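CptN Toxin (Eubacterium rectale DSM 17629, PDB 4RMO) probably acts as an endoribonuclease toxin, held in check by its cognate pseudoknot RNA antitoxin in a type III toxin-antitoxin system linked to bacteriophage resistance. Local coordinates at residues I8-R12 against N25-N29; M17-L22 against Q143-I149; R30-C35 against W46-S51. All coordinates share one frame; numbering follows the deposited sequence.

Interaction 1. Residues I8-R12 against N25-N29; sequences IIKDR and NKKQN. With nucleotides of chain F; nucleotides of chain B.
Gln28 and Asp11 both place CG beside their own backbone N (chi1 -61° and -80°), and beyond CG the Gln28 chain runs extended, which carries its amide to the backbone where strand 6-9 gives way to helix 11-17. There OE1 of Gln28 accepts from the backbone N of Asp11 at 2.8 Å, a nearly straight bond (172°) that uses a lone pair in the plane of the amide carbonyl. On the way, CG of Gln28 lies 3.5 Å from Ile9 O and against the Asp11 carboxylate, whose plane is turned moderately from that of the amide. OD2 of Asp11 rests 3.3 Å from Lys27 CA. One water accepts from Lys27 N at 2.8 Å and donates a long, weak bond to Asp11 OD1. Nearer the strand, Ile8 crosses Gln28 at about a right angle, with CG2 3.8 Å from Gln28 CB. Lys26, Lys27 and Gln28 all have positive phi, so the loop curls in a left-handed sense, and Asn29 N closes it by donating to Asn25 O. Lys26 NZ then reaches O4' of A1 of chain B at 2.8 Å, and Asn29 O accepts from O2' of G44 of chain F. The chemistry implies a loop tied to the strand-helix junction through the backbone N-H of Asp11, while it hydrogen-bonds sugar oxygens of two RNA chains, bonds that in themselves do not depend on the base.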
loop_
_atom_site.group_PDB
_atom_site.type_symbol
_atom_site.label_atom_id
_atom_site.label_comp_id
_atom_site.label_asym_id
_atom_site.label_seq_id
_atom_site.Cartn_x
_atom_site.Cartn_y
_atom_site.Cartn_z
ATOM N N ILE A 8 -17.018 -25.770 2.622
ATOM C CA ILE A 8 -17.818 -26.569 3.542
ATOM C C ILE A 8 -16.952 -27.648 4.137
ATOM O O ILE A 8 -16.123 -28.228 3.452
ATOM C CB ILE A 8 -19.003 -27.196 2.793
ATOM C CG1 ILE A 8 -19.984 -26.088 2.341
ATOM C CG2 ILE A 8 -19.724 -28.210 3.640
ATOM C CD1 ILE A 8 -20.639 -25.337 3.514
ATOM N N ILE A 9 -17.104 -27.857 5.432
ATOM C CA ILE A 9 -16.320 -28.784 6.213
ATOM C C ILE A 9 -17.210 -29.966 6.584
ATOM O O ILE A 9 -18.363 -29.795 6.896
ATOM C CB ILE A 9 -15.810 -28.133 7.490
ATOM C CG1 ILE A 9 -14.841 -26.995 7.145
ATOM C CG2 ILE A 9 -15.118 -29.124 8.389
ATOM C CD1 ILE A 9 -14.373 -26.208 8.348
ATOM N N LYS A 10 -16.646 -31.155 6.501
ATOM C CA LYS A 10 -17.362 -32.389 6.810
ATOM C C LYS A 10 -17.789 -32.424 8.222
ATOM O O LYS A 10 -17.025 -32.014 9.125
ATOM C CB LYS A 10 -16.456 -33.577 6.597
ATOM C CG LYS A 10 -16.102 -33.824 5.135
ATOM C CD LYS A 10 -15.235 -35.094 5.001
ATOM C CE LYS A 10 -14.806 -35.231 3.547
ATOM N NZ LYS A 10 -13.756 -36.238 3.277
ATOM N N ASP A 11 -18.978 -32.936 8.449
ATOM C CA ASP A 11 -19.458 -33.089 9.839
ATOM C C ASP A 11 -18.533 -33.975 10.653
ATOM O O ASP A 11 -18.385 -33.822 11.883
ATOM C CB ASP A 11 -20.915 -33.610 9.872
ATOM C CG ASP A 11 -21.938 -32.490 9.615
ATOM O OD1 ASP A 11 -21.609 -31.272 9.782
ATOM O OD2 ASP A 11 -23.060 -32.817 9.176
ATOM N N ARG A 12 -17.878 -34.897 9.958
ATOM C CA ARG A 12 -16.915 -35.797 10.601
ATOM C C ARG A 12 -15.886 -35.033 11.421
ATOM O O ARG A 12 -15.427 -35.509 12.460
ATOM C CB ARG A 12 -16.227 -36.606 9.512
ATOM C CG ARG A 12 -15.579 -37.869 9.965
ATOM C CD ARG A 12 -14.484 -38.264 8.969
ATOM N NE ARG A 12 -13.569 -39.227 9.618
ATOM C CZ ARG A 12 -12.271 -39.420 9.353
ATOM N NH1 ARG A 12 -11.637 -38.817 8.342
ATOM N NH2 ARG A 12 -11.594 -40.292 10.109
ATOM N N ASN A 25 -21.530 -26.554 12.758
ATOM C CA ASN A 25 -21.438 -26.648 11.331
ATOM C C ASN A 25 -22.779 -26.623 10.606
ATOM O O ASN A 25 -22.833 -26.518 9.367
ATOM C CB ASN A 25 -20.700 -27.958 10.998
ATOM C CG ASN A 25 -20.041 -27.936 9.674
ATOM O OD1 ASN A 25 -19.992 -28.960 8.946
ATOM N ND2 ASN A 25 -19.523 -26.807 9.325
ATOM N N LYS A 26 -23.882 -26.746 11.359
ATOM C CA LYS A 26 -25.187 -26.777 10.731
ATOM C C LYS A 26 -25.237 -27.790 9.559
ATOM O O LYS A 26 -25.746 -27.497 8.447
ATOM C CB LYS A 26 -25.580 -25.396 10.256
ATOM C CG LYS A 26 -25.525 -24.376 11.380
ATOM C CD LYS A 26 -26.428 -24.728 12.542
ATOM C CE LYS A 26 -26.635 -23.535 13.474
ATOM N NZ LYS A 26 -27.226 -23.948 14.769
ATOM N N LYS A 27 -24.783 -28.998 9.843
ATOM C CA LYS A 27 -25.001 -30.147 8.907
ATOM C C LYS A 27 -24.466 -29.809 7.550
ATOM O O LYS A 27 -25.160 -29.956 6.539
ATOM C CB LYS A 27 -26.465 -30.474 8.862
ATOM C CG LYS A 27 -26.985 -30.761 10.257
ATOM C CD LYS A 27 -28.480 -30.915 10.270
ATOM C CE LYS A 27 -29.025 -31.536 11.615
ATOM N NZ LYS A 27 -28.277 -32.596 12.374
ATOM N N GLN A 28 -23.213 -29.323 7.556
ATOM C CA GLN A 28 -22.518 -28.986 6.319
ATOM C C GLN A 28 -23.109 -27.823 5.529
ATOM O O GLN A 28 -23.069 -27.791 4.314
ATOM C CB GLN A 28 -22.319 -30.258 5.474
ATOM C CG GLN A 28 -21.468 -31.260 6.235
ATOM C CD GLN A 28 -21.355 -32.677 5.649
ATOM O OE1 GLN A 28 -20.567 -33.511 6.171
ATOM N NE2 GLN A 28 -22.069 -32.944 4.541
ATOM N N ASN A 29 -23.634 -26.824 6.256
ATOM C CA ASN A 29 -24.111 -25.622 5.628
ATOM C C ASN A 29 -23.401 -24.300 6.041
ATOM O O ASN A 29 -23.658 -23.265 5.432
ATOM C CB ASN A 29 -25.614 -25.478 5.898
ATOM C CG ASN A 29 -26.447 -26.543 5.206
ATOM O OD1 ASN A 29 -26.850 -27.532 5.813
ATOM N ND2 ASN A 29 -26.618 -26.388 3.939
ATOM P P G F 44 -28.415 -19.339 0.101
ATOM O OP1 G F 44 -29.395 -18.360 0.646
ATOM O OP2 G F 44 -27.133 -18.923 -0.534
ATOM O "O5'" G F 44 -28.012 -20.325 1.272
ATOM C "C5'" G F 44 -29.008 -21.084 1.983
ATOM C "C4'" G F 44 -28.318 -22.148 2.817
ATOM O "O4'" G F 44 -27.646 -23.100 1.923
ATOM C "C3'" G F 44 -27.227 -21.610 3.740
ATOM O "O3'" G F 44 -27.160 -22.335 4.958
ATOM C "C2'" G F 44 -25.975 -21.929 2.944
ATOM O "O2'" G F 44 -24.732 -21.887 3.627
ATOM C "C1'" G F 44 -26.352 -23.314 2.423
ATOM N N9 G F 44 -25.428 -23.833 1.416
ATOM C C8 G F 44 -24.748 -25.020 1.542
ATOM N N7 G F 44 -23.827 -25.183 0.633
ATOM C C5 G F 44 -23.916 -24.050 -0.156
ATOM C C6 G F 44 -23.124 -23.643 -1.266
ATOM O O6 G F 44 -22.185 -24.251 -1.806
ATOM N N1 G F 44 -23.481 -22.369 -1.710
ATOM C C2 G F 44 -24.464 -21.592 -1.153
ATOM N N2 G F 44 -24.696 -20.415 -1.744
ATOM N N3 G F 44 -25.197 -21.953 -0.109
ATOM C C4 G F 44 -24.845 -23.169 0.359
ATOM O "O5'" A B 1 -24.450 -19.980 14.864
ATOM C "C5'" A B 1 -25.907 -19.905 14.739
ATOM C "C4'" A B 1 -26.614 -20.310 16.011
ATOM O "O4'" A B 1 -26.382 -21.711 16.294
ATOM C "C3'" A B 1 -26.190 -19.598 17.291
ATOM O "O3'" A B 1 -26.850 -18.351 17.398
ATOM C "C2'" A B 1 -26.632 -20.585 18.354
ATOM O "O2'" A B 1 -28.021 -20.537 18.568
ATOM C "C1'" A B 1 -26.269 -21.911 17.693
ATOM N N9 A B 1 -24.914 -22.366 17.971
ATOM C C8 A B 1 -23.850 -22.407 17.105
ATOM N N7 A B 1 -22.751 -22.892 17.636
ATOM C C5 A B 1 -23.124 -23.219 18.929
ATOM C C6 A B 1 -22.405 -23.752 20.013
ATOM N N6 A B 1 -21.123 -24.094 19.954
ATOM N N1 A B 1 -23.071 -23.943 21.173
ATOM C C2 A B 1 -24.367 -23.596 21.232
ATOM N N3 A B 1 -25.141 -23.061 20.292
ATOM C C4 A B 1 -24.454 -22.896 19.151
HETATM O O HOH W 1 -23.757 -30.096 12.247
#

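Interaction 2. Residues M17-L22 against Q143-I149. With nucleotides of chain B.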
loop_
_atom_site.group_PDB
_atom_site.type_symbol
_atom_site.label_atom_id
_atom_site.label_comp_id
_atom_site.label_asym_id
_atom_site.label_seq_id
_atom_site.Cartn_x
_atom_site.Cartn_y
_atom_site.Cartn_z
HETATM N N MSE A 17 -13.661 -34.082 16.663
HETATM C CA MSE A 17 -13.055 -33.190 17.683
HETATM C C MSE A 17 -13.937 -33.030 18.886
HETATM O O MSE A 17 -13.454 -32.651 19.973
HETATM C CB MSE A 17 -12.754 -31.786 17.133
HETATM C CG MSE A 17 -11.846 -31.797 15.922
HETATM SE SE MSE A 17 -10.381 -32.792 16.239
HETATM C CE MSE A 17 -9.805 -33.086 14.539
ATOM N N SER A 18 -15.248 -33.153 18.698
ATOM C CA SER A 18 -16.152 -33.108 19.836
ATOM C C SER A 18 -15.907 -31.882 20.743
ATOM O O SER A 18 -15.817 -32.007 21.971
ATOM C CB SER A 18 -15.983 -34.417 20.632
ATOM O OG SER A 18 -17.006 -34.557 21.572
ATOM N N ASP A 19 -15.821 -30.687 20.146
ATOM C CA ASP A 19 -15.588 -29.461 20.933
ATOM C C ASP A 19 -16.851 -28.669 21.003
ATOM O O ASP A 19 -17.322 -28.153 19.999
ATOM C CB ASP A 19 -14.497 -28.646 20.294
ATOM C CG ASP A 19 -14.051 -27.461 21.142
ATOM O OD1 ASP A 19 -14.885 -26.774 21.779
ATOM O OD2 ASP A 19 -12.841 -27.201 21.152
ATOM N N PRO A 20 -17.413 -28.527 22.197
ATOM C CA PRO A 20 -18.702 -27.849 22.288
ATOM C C PRO A 20 -18.643 -26.362 22.007
ATOM O O PRO A 20 -19.699 -25.711 21.971
ATOM C CB PRO A 20 -19.123 -28.080 23.752
ATOM C CG PRO A 20 -17.819 -28.237 24.481
ATOM C CD PRO A 20 -16.899 -28.929 23.519
ATOM N N TYR A 21 -17.445 -25.786 21.855
ATOM C CA TYR A 21 -17.375 -24.332 21.653
ATOM C C TYR A 21 -17.071 -23.895 20.209
ATOM O O TYR A 21 -17.194 -22.705 19.898
ATOM C CB TYR A 21 -16.438 -23.686 22.656
ATOM C CG TYR A 21 -16.800 -23.972 24.102
ATOM C CD1 TYR A 21 -18.118 -23.943 24.540
ATOM C CD2 TYR A 21 -15.805 -24.228 25.054
ATOM C CE1 TYR A 21 -18.460 -24.183 25.866
ATOM C CE2 TYR A 21 -16.131 -24.466 26.387
ATOM C CZ TYR A 21 -17.474 -24.432 26.779
ATOM O OH TYR A 21 -17.827 -24.686 28.066
ATOM N N LEU A 22 -16.738 -24.836 19.327
ATOM C CA LEU A 22 -16.636 -24.507 17.908
ATOM C C LEU A 22 -17.987 -24.048 17.450
ATOM O O LEU A 22 -19.026 -24.531 17.949
ATOM C CB LEU A 22 -16.203 -25.724 17.088
ATOM C CG LEU A 22 -14.748 -26.189 17.267
ATOM C CD1 LEU A 22 -14.605 -27.556 16.613
ATOM C CD2 LEU A 22 -13.795 -25.170 16.686
ATOM N N GLN A 143 -14.472 -20.707 24.747
ATOM C CA GLN A 143 -13.538 -20.662 23.683
ATOM C C GLN A 143 -13.106 -22.069 23.240
ATOM O O GLN A 143 -12.761 -22.889 24.074
ATOM C CB GLN A 143 -12.379 -19.900 24.222
ATOM C CG GLN A 143 -11.419 -19.533 23.179
ATOM C CD GLN A 143 -11.083 -18.089 23.308
ATOM O OE1 GLN A 143 -10.037 -17.768 23.849
ATOM N NE2 GLN A 143 -11.968 -17.211 22.835
ATOM N N PRO A 144 -13.110 -22.357 21.937
ATOM C CA PRO A 144 -12.680 -23.691 21.484
ATOM C C PRO A 144 -11.273 -23.998 21.892
ATOM O O PRO A 144 -10.428 -23.098 21.888
ATOM C CB PRO A 144 -12.729 -23.613 19.968
ATOM C CG PRO A 144 -13.198 -22.288 19.617
ATOM C CD PRO A 144 -13.586 -21.522 20.849
ATOM N N ASP A 145 -11.002 -25.282 22.127
ATOM C CA ASP A 145 -9.665 -25.763 22.505
ATOM C C ASP A 145 -8.888 -26.119 21.276
ATOM O O ASP A 145 -8.775 -27.284 20.872
ATOM C CB ASP A 145 -9.792 -26.952 23.454
ATOM C CG ASP A 145 -8.463 -27.361 24.079
ATOM O OD1 ASP A 145 -7.372 -26.916 23.652
ATOM O OD2 ASP A 145 -8.533 -28.197 24.971
ATOM N N ILE A 146 -8.388 -25.080 20.636
ATOM C CA ILE A 146 -7.678 -25.264 19.370
ATOM C C ILE A 146 -6.308 -25.956 19.537
ATOM O O ILE A 146 -5.856 -26.658 18.610
ATOM C CB ILE A 146 -7.510 -23.943 18.598
ATOM C CG1 ILE A 146 -6.805 -22.877 19.445
ATOM C CG2 ILE A 146 -8.870 -23.435 18.166
ATOM C CD1 ILE A 146 -6.351 -21.679 18.624
ATOM N N GLN A 147 -5.701 -25.826 20.713
ATOM C CA GLN A 147 -4.473 -26.587 21.001
ATOM C C GLN A 147 -4.736 -28.119 20.906
ATOM O O GLN A 147 -4.010 -28.863 20.244
ATOM C CB GLN A 147 -3.911 -26.208 22.376
ATOM C CG GLN A 147 -2.522 -26.762 22.690
ATOM C CD GLN A 147 -1.457 -26.390 21.642
ATOM O OE1 GLN A 147 -1.555 -25.353 20.949
ATOM N NE2 GLN A 147 -0.411 -27.222 21.544
ATOM N N LYS A 148 -5.802 -28.564 21.521
ATOM C CA LYS A 148 -6.145 -29.968 21.473
ATOM C C LYS A 148 -6.374 -30.431 20.025
ATOM O O LYS A 148 -5.837 -31.457 19.604
ATOM C CB LYS A 148 -7.392 -30.227 22.324
ATOM C CG LYS A 148 -7.737 -31.694 22.488
ATOM C CD LYS A 148 -8.894 -31.852 23.460
ATOM C CE LYS A 148 -9.785 -32.990 22.987
ATOM N NZ LYS A 148 -10.653 -33.550 24.059
ATOM N N ILE A 149 -7.124 -29.634 19.255
ATOM C CA ILE A 149 -7.375 -29.964 17.833
ATOM C C ILE A 149 -6.080 -29.993 17.039
ATOM O O ILE A 149 -5.827 -30.920 16.272
ATOM C CB ILE A 149 -8.348 -28.966 17.167
ATOM C CG1 ILE A 149 -9.714 -29.006 17.858
ATOM C CG2 ILE A 149 -8.530 -29.345 15.705
ATOM C CD1 ILE A 149 -10.599 -27.827 17.530
ATOM P P A B 2 -26.126 -17.113 18.134
ATOM O OP1 A B 2 -27.042 -15.984 18.037
ATOM O OP2 A B 2 -24.747 -16.997 17.597
ATOM O "O5'" A B 2 -25.969 -17.609 19.636
ATOM C "C5'" A B 2 -27.136 -17.827 20.467
ATOM C "C4'" A B 2 -26.711 -18.523 21.732
ATOM O "O4'" A B 2 -26.062 -19.788 21.392
ATOM C "C3'" A B 2 -25.654 -17.800 22.577
ATOM O "O3'" A B 2 -26.168 -16.821 23.459
ATOM C "C2'" A B 2 -25.064 -18.943 23.383
ATOM O "O2'" A B 2 -25.930 -19.366 24.400
ATOM C "C1'" A B 2 -25.017 -20.046 22.331
ATOM N N9 A B 2 -23.759 -20.069 21.612
ATOM C C8 A B 2 -23.484 -19.616 20.348
ATOM N N7 A B 2 -22.252 -19.841 19.965
ATOM C C5 A B 2 -21.695 -20.534 21.027
ATOM C C6 A B 2 -20.416 -21.073 21.236
ATOM N N6 A B 2 -19.425 -20.994 20.339
ATOM N N1 A B 2 -20.187 -21.710 22.403
ATOM C C2 A B 2 -21.179 -21.788 23.296
ATOM N N3 A B 2 -22.425 -21.320 23.214
ATOM C C4 A B 2 -22.622 -20.706 22.036
ATOM O "O5'" A B 1 -24.450 -19.980 14.864
ATOM C "C5'" A B 1 -25.907 -19.905 14.739
ATOM C "C4'" A B 1 -26.614 -20.310 16.011
ATOM O "O4'" A B 1 -26.382 -21.711 16.294
ATOM C "C3'" A B 1 -26.190 -19.598 17.291
ATOM O "O3'" A B 1 -26.850 -18.351 17.398
ATOM C "C2'" A B 1 -26.632 -20.585 18.354
ATOM O "O2'" A B 1 -28.021 -20.537 18.568
ATOM C "C1'" A B 1 -26.269 -21.911 17.693
ATOM N N9 A B 1 -24.914 -22.366 17.971
ATOM C C8 A B 1 -23.850 -22.407 17.105
ATOM N N7 A B 1 -22.751 -22.892 17.636
ATOM C C5 A B 1 -23.124 -23.219 18.929
ATOM C C6 A B 1 -22.405 -23.752 20.013
ATOM N N6 A B 1 -21.123 -24.094 19.954
ATOM N N1 A B 1 -23.071 -23.943 21.173
ATOM C C2 A B 1 -24.367 -23.596 21.232
ATOM N N3 A B 1 -25.141 -23.061 20.292
ATOM C C4 A B 1 -24.454 -22.896 19.151
HETATM O O HOH W 2 -10.998 -29.370 21.298
#
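The ring of Tyr21 meets Gln143 at its edge, where the carbonyl O of Gln143 sits near the ring plane, 3.5 Å from CD2, while Pro20 CG lies over the centre of one face. The adenine of A2 of chain B comes obliquely to the CD1 side. Also flat, the Asp19 carboxylate is shared by two backbone amides. Its OD2 accepts from Asp145 N at 2.8 Å with the syn lone pair (N-H...O angle 156°), and OD1 receives Tyr21 N at 2.7 Å on the anti side, slightly out of plane. With chi1 at -172°, Asp19 swings its carboxylate away from its own N and over to Pro144 and Asp145. A water donates to both Asp19 OD2 and Asp145 O, adding a second link at the same spot. The bond to Tyr21 N makes an Asx turn, set on a type I turn from Asp19 to Leu22, and Asp145 in turn is the N-cap of helix 146-153, its OD1 taking Lys148 N from above the carboxylate plane. Held in this shape, the turn offers its carbonyls to the RNA: N6 of A1 of chain B donates to Pro20 O at 3.0 Å and to Leu22 O at 2.9 Å, and N6 of A2 of chain B donates to Tyr21 O, a pattern consistent with recognition of adenines by their amino groups. On the apolar side of the contact, Leu22 lays CD2 3.8 Å from Pro144 CB and points CD1 at CD1 of Ile149, tip to tip. Selenomethionine Met17, bent at its second torsion, crosses Ile149 at about a right angle, its SE 3.9 Å from CG2.

Interaction 3. Residues R30-C35 against W46-S51; sequences RPHYYC and WMIPLS. With nucleotides of chain B.
Arg30 grips Leu50 with its guanidinium group after crossing Pro49 obliquely. From CB, which points toward that strand, CG leaves anti to the backbone N (chi1 -171°) and comes within 3.4 Å of Leu50 O; CD, as near to Leu50 O as CG is, also passes Pro49 CB at 3.9 Å. A bend at the third torsion (-62°) then swings the flat head round. NE donates to Gly24 O, and NH1 gives Leu50 O a 2.8 Å bond, with that oxygen almost in the guanidinium plane. NH1 also hydrogen-bonds a modified side chain of another protein chain, while NH2 reaches O5' of A1 of chain B at 2.8 Å, so the group is fixed in rotation by protein and RNA together. Deeper along the strands, CD2 of His32 lies 3.7 Å from Pro49 CB, the ring meeting the proline obliquely. On that same face, selenomethionine Met47 crosses Tyr34 at about a right angle, its SE 5.2 Å from the centroid of the Tyr34 ring in an oblique Met-aromatic contact. Tyr33 and Ile48 occupy the other face, side by side and pointing the same way; the hydroxyl of Tyr33 bonds Glu123 of helix 116-134. These two residues form a hydrogen-bonded pair, Tyr33 N meeting Ile48 O at 2.8 Å with the reverse bond beside it; Leu50 N to Pro31 O and Cys35 N to Trp46 O continue the ladder on each side. This is the register of a twisted antiparallel beta hairpin, here buried in the central sheet with an RNA-binding arginine at its open end.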
loop_
_atom_site.group_PDB
_atom_site.type_symbol
_atom_site.label_atom_id
_atom_site.label_comp_id
_atom_site.label_asym_id
_atom_site.label_seq_id
_atom_site.Cartn_x
_atom_site.Cartn_y
_atom_site.Cartn_z
ATOM N N ARG A 30 -22.562 -24.303 7.066
ATOM C CA ARG A 30 -21.883 -23.092 7.452
ATOM C C ARG A 30 -20.637 -22.888 6.588
ATOM O O ARG A 30 -19.719 -23.704 6.612
ATOM C CB ARG A 30 -21.427 -23.110 8.906
ATOM C CG ARG A 30 -20.910 -21.707 9.332
ATOM C CD ARG A 30 -20.301 -21.630 10.705
ATOM N NE ARG A 30 -21.291 -21.980 11.687
ATOM C CZ ARG A 30 -22.195 -21.160 12.196
ATOM N NH1 ARG A 30 -22.275 -19.881 11.822
ATOM N NH2 ARG A 30 -23.012 -21.626 13.121
ATOM N N PRO A 31 -20.578 -21.771 5.838
ATOM C CA PRO A 31 -19.349 -21.511 5.113
ATOM C C PRO A 31 -18.192 -21.212 6.053
ATOM O O PRO A 31 -18.379 -20.523 7.049
ATOM C CB PRO A 31 -19.701 -20.273 4.259
ATOM C CG PRO A 31 -20.782 -19.588 4.985
ATOM C CD PRO A 31 -21.565 -20.682 5.657
ATOM N N HIS A 32 -16.999 -21.698 5.712
ATOM C CA HIS A 32 -15.804 -21.411 6.459
ATOM C C HIS A 32 -14.764 -20.840 5.524
ATOM O O HIS A 32 -14.621 -21.279 4.376
ATOM C CB HIS A 32 -15.227 -22.680 7.091
ATOM C CG HIS A 32 -15.956 -23.164 8.295
ATOM N ND1 HIS A 32 -17.124 -23.897 8.211
ATOM C CD2 HIS A 32 -15.688 -23.032 9.613
ATOM C CE1 HIS A 32 -17.555 -24.175 9.427
ATOM N NE2 HIS A 32 -16.698 -23.669 10.297
ATOM N N TYR A 33 -13.969 -19.900 6.022
ATOM C CA TYR A 33 -12.973 -19.220 5.221
ATOM C C TYR A 33 -11.587 -19.785 5.501
ATOM O O TYR A 33 -11.141 -19.844 6.641
ATOM C CB TYR A 33 -12.993 -17.720 5.595
ATOM C CG TYR A 33 -11.960 -16.827 4.907
ATOM C CD1 TYR A 33 -12.099 -16.509 3.582
ATOM C CD2 TYR A 33 -10.898 -16.275 5.602
ATOM C CE1 TYR A 33 -11.208 -15.685 2.944
ATOM C CE2 TYR A 33 -10.012 -15.399 4.999
ATOM C CZ TYR A 33 -10.168 -15.126 3.650
ATOM O OH TYR A 33 -9.277 -14.313 2.988
ATOM N N TYR A 34 -10.862 -20.116 4.450
ATOM C CA TYR A 34 -9.502 -20.588 4.576
ATOM C C TYR A 34 -8.542 -19.394 4.597
ATOM O O TYR A 34 -8.278 -18.785 3.568
ATOM C CB TYR A 34 -9.146 -21.500 3.407
ATOM C CG TYR A 34 -7.656 -21.830 3.316
ATOM C CD1 TYR A 34 -6.877 -21.987 4.452
ATOM C CD2 TYR A 34 -7.044 -21.995 2.085
ATOM C CE1 TYR A 34 -5.515 -22.286 4.362
ATOM C CE2 TYR A 34 -5.701 -22.313 1.979
ATOM C CZ TYR A 34 -4.933 -22.441 3.121
ATOM O OH TYR A 34 -3.573 -22.736 3.016
ATOM N N CYS A 35 -8.000 -19.099 5.772
ATOM C CA CYS A 35 -7.153 -17.948 5.977
ATOM C C CYS A 35 -5.662 -18.114 5.638
ATOM O O CYS A 35 -5.116 -17.348 4.840
ATOM C CB CYS A 35 -7.298 -17.536 7.419
ATOM S SG CYS A 35 -6.707 -15.877 7.564
ATOM N N TRP A 46 -5.705 -22.976 8.696
ATOM C CA TRP A 46 -6.450 -22.226 9.676
ATOM C C TRP A 46 -7.721 -21.693 9.010
ATOM O O TRP A 46 -7.678 -21.052 7.947
ATOM C CB TRP A 46 -5.617 -21.116 10.281
ATOM C CG TRP A 46 -4.622 -21.673 11.194
ATOM C CD1 TRP A 46 -3.324 -22.003 10.898
ATOM C CD2 TRP A 46 -4.826 -22.029 12.557
ATOM N NE1 TRP A 46 -2.720 -22.570 12.010
ATOM C CE2 TRP A 46 -3.623 -22.587 13.039
ATOM C CE3 TRP A 46 -5.918 -21.948 13.422
ATOM C CZ2 TRP A 46 -3.478 -23.027 14.354
ATOM C CZ3 TRP A 46 -5.773 -22.375 14.731
ATOM C CH2 TRP A 46 -4.554 -22.893 15.193
HETATM N N MSE A 47 -8.845 -21.994 9.622
HETATM C CA MSE A 47 -10.142 -21.642 9.075
HETATM C C MSE A 47 -10.838 -20.693 9.988
HETATM O O MSE A 47 -10.669 -20.715 11.183
HETATM C CB MSE A 47 -11.062 -22.847 9.006
HETATM C CG MSE A 47 -10.406 -24.066 8.433
HETATM SE SE MSE A 47 -10.039 -23.770 6.518
HETATM C CE MSE A 47 -11.832 -23.517 5.746
ATOM N N ILE A 48 -11.727 -19.890 9.406
ATOM C CA ILE A 48 -12.577 -18.967 10.156
ATOM C C ILE A 48 -14.034 -19.192 9.797
ATOM O O ILE A 48 -14.436 -19.104 8.636
ATOM C CB ILE A 48 -12.199 -17.517 9.821
ATOM C CG1 ILE A 48 -10.698 -17.291 10.108
ATOM C CG2 ILE A 48 -13.042 -16.538 10.611
ATOM C CD1 ILE A 48 -10.204 -15.948 9.640
ATOM N N PRO A 49 -14.863 -19.457 10.802
ATOM C CA PRO A 49 -16.253 -19.655 10.525
ATOM C C PRO A 49 -16.985 -18.332 10.278
ATOM O O PRO A 49 -16.657 -17.364 10.913
ATOM C CB PRO A 49 -16.772 -20.276 11.846
ATOM C CG PRO A 49 -15.890 -19.725 12.895
ATOM C CD PRO A 49 -14.537 -19.588 12.229
ATOM N N LEU A 50 -18.018 -18.333 9.431
ATOM C CA LEU A 50 -18.854 -17.171 9.233
ATOM C C LEU A 50 -20.229 -17.280 9.853
ATOM O O LEU A 50 -20.763 -18.380 10.017
ATOM C CB LEU A 50 -19.061 -16.889 7.754
ATOM C CG LEU A 50 -17.886 -16.792 6.791
ATOM C CD1 LEU A 50 -18.334 -16.036 5.531
ATOM C CD2 LEU A 50 -16.645 -16.157 7.361
ATOM N N SER A 51 -20.803 -16.125 10.169
ATOM C CA SER A 51 -22.157 -16.014 10.587
ATOM C C SER A 51 -22.812 -14.835 9.839
ATOM O O SER A 51 -22.179 -13.818 9.592
ATOM C CB SER A 51 -22.214 -15.817 12.066
ATOM O OG SER A 51 -23.535 -15.436 12.492
ATOM O "O5'" A B 1 -24.450 -19.980 14.864
ATOM C "C5'" A B 1 -25.907 -19.905 14.739
ATOM C "C4'" A B 1 -26.614 -20.310 16.011
ATOM O "O4'" A B 1 -26.382 -21.711 16.294
ATOM C "C3'" A B 1 -26.190 -19.598 17.291
ATOM O "O3'" A B 1 -26.850 -18.351 17.398
ATOM C "C2'" A B 1 -26.632 -20.585 18.354
ATOM O "O2'" A B 1 -28.021 -20.537 18.568
ATOM C "C1'" A B 1 -26.269 -21.911 17.693
ATOM N N9 A B 1 -24.914 -22.366 17.971
ATOM C C8 A B 1 -23.850 -22.407 17.105
ATOM N N7 A B 1 -22.751 -22.892 17.636
ATOM C C5 A B 1 -23.124 -23.219 18.929
ATOM C C6 A B 1 -22.405 -23.752 20.013
ATOM N N6 A B 1 -21.123 -24.094 19.954
ATOM N N1 A B 1 -23.071 -23.943 21.173
ATOM C C2 A B 1 -24.367 -23.596 21.232
ATOM N N3 A B 1 -25.141 -23.061 20.292
ATOM C C4 A B 1 -24.454 -22.896 19.151
#

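Interactions 1 and 3 have centres about 11 Å apart and share one antiparallel sheet, in which strand 6-9 pairs with strand 32-37. They follow each other along the chain and touch: Ile9 and Asn25 pack on His32. Interaction 2 lies about 15 Å from each of the others; its segments adjoin those of interaction 1 and alternate with them. It joins the same linker between helix 11-17 and strand 32-37 to helix 146-153, so interaction 3 falls within its span, and Ile146 packs on Trp46. The two 5'-most nucleotides of chain B tie the set together: A1 meets all three contacts and A2 meets interaction 2, consistent with the linker and hairpin end forming one RNA-binding surface.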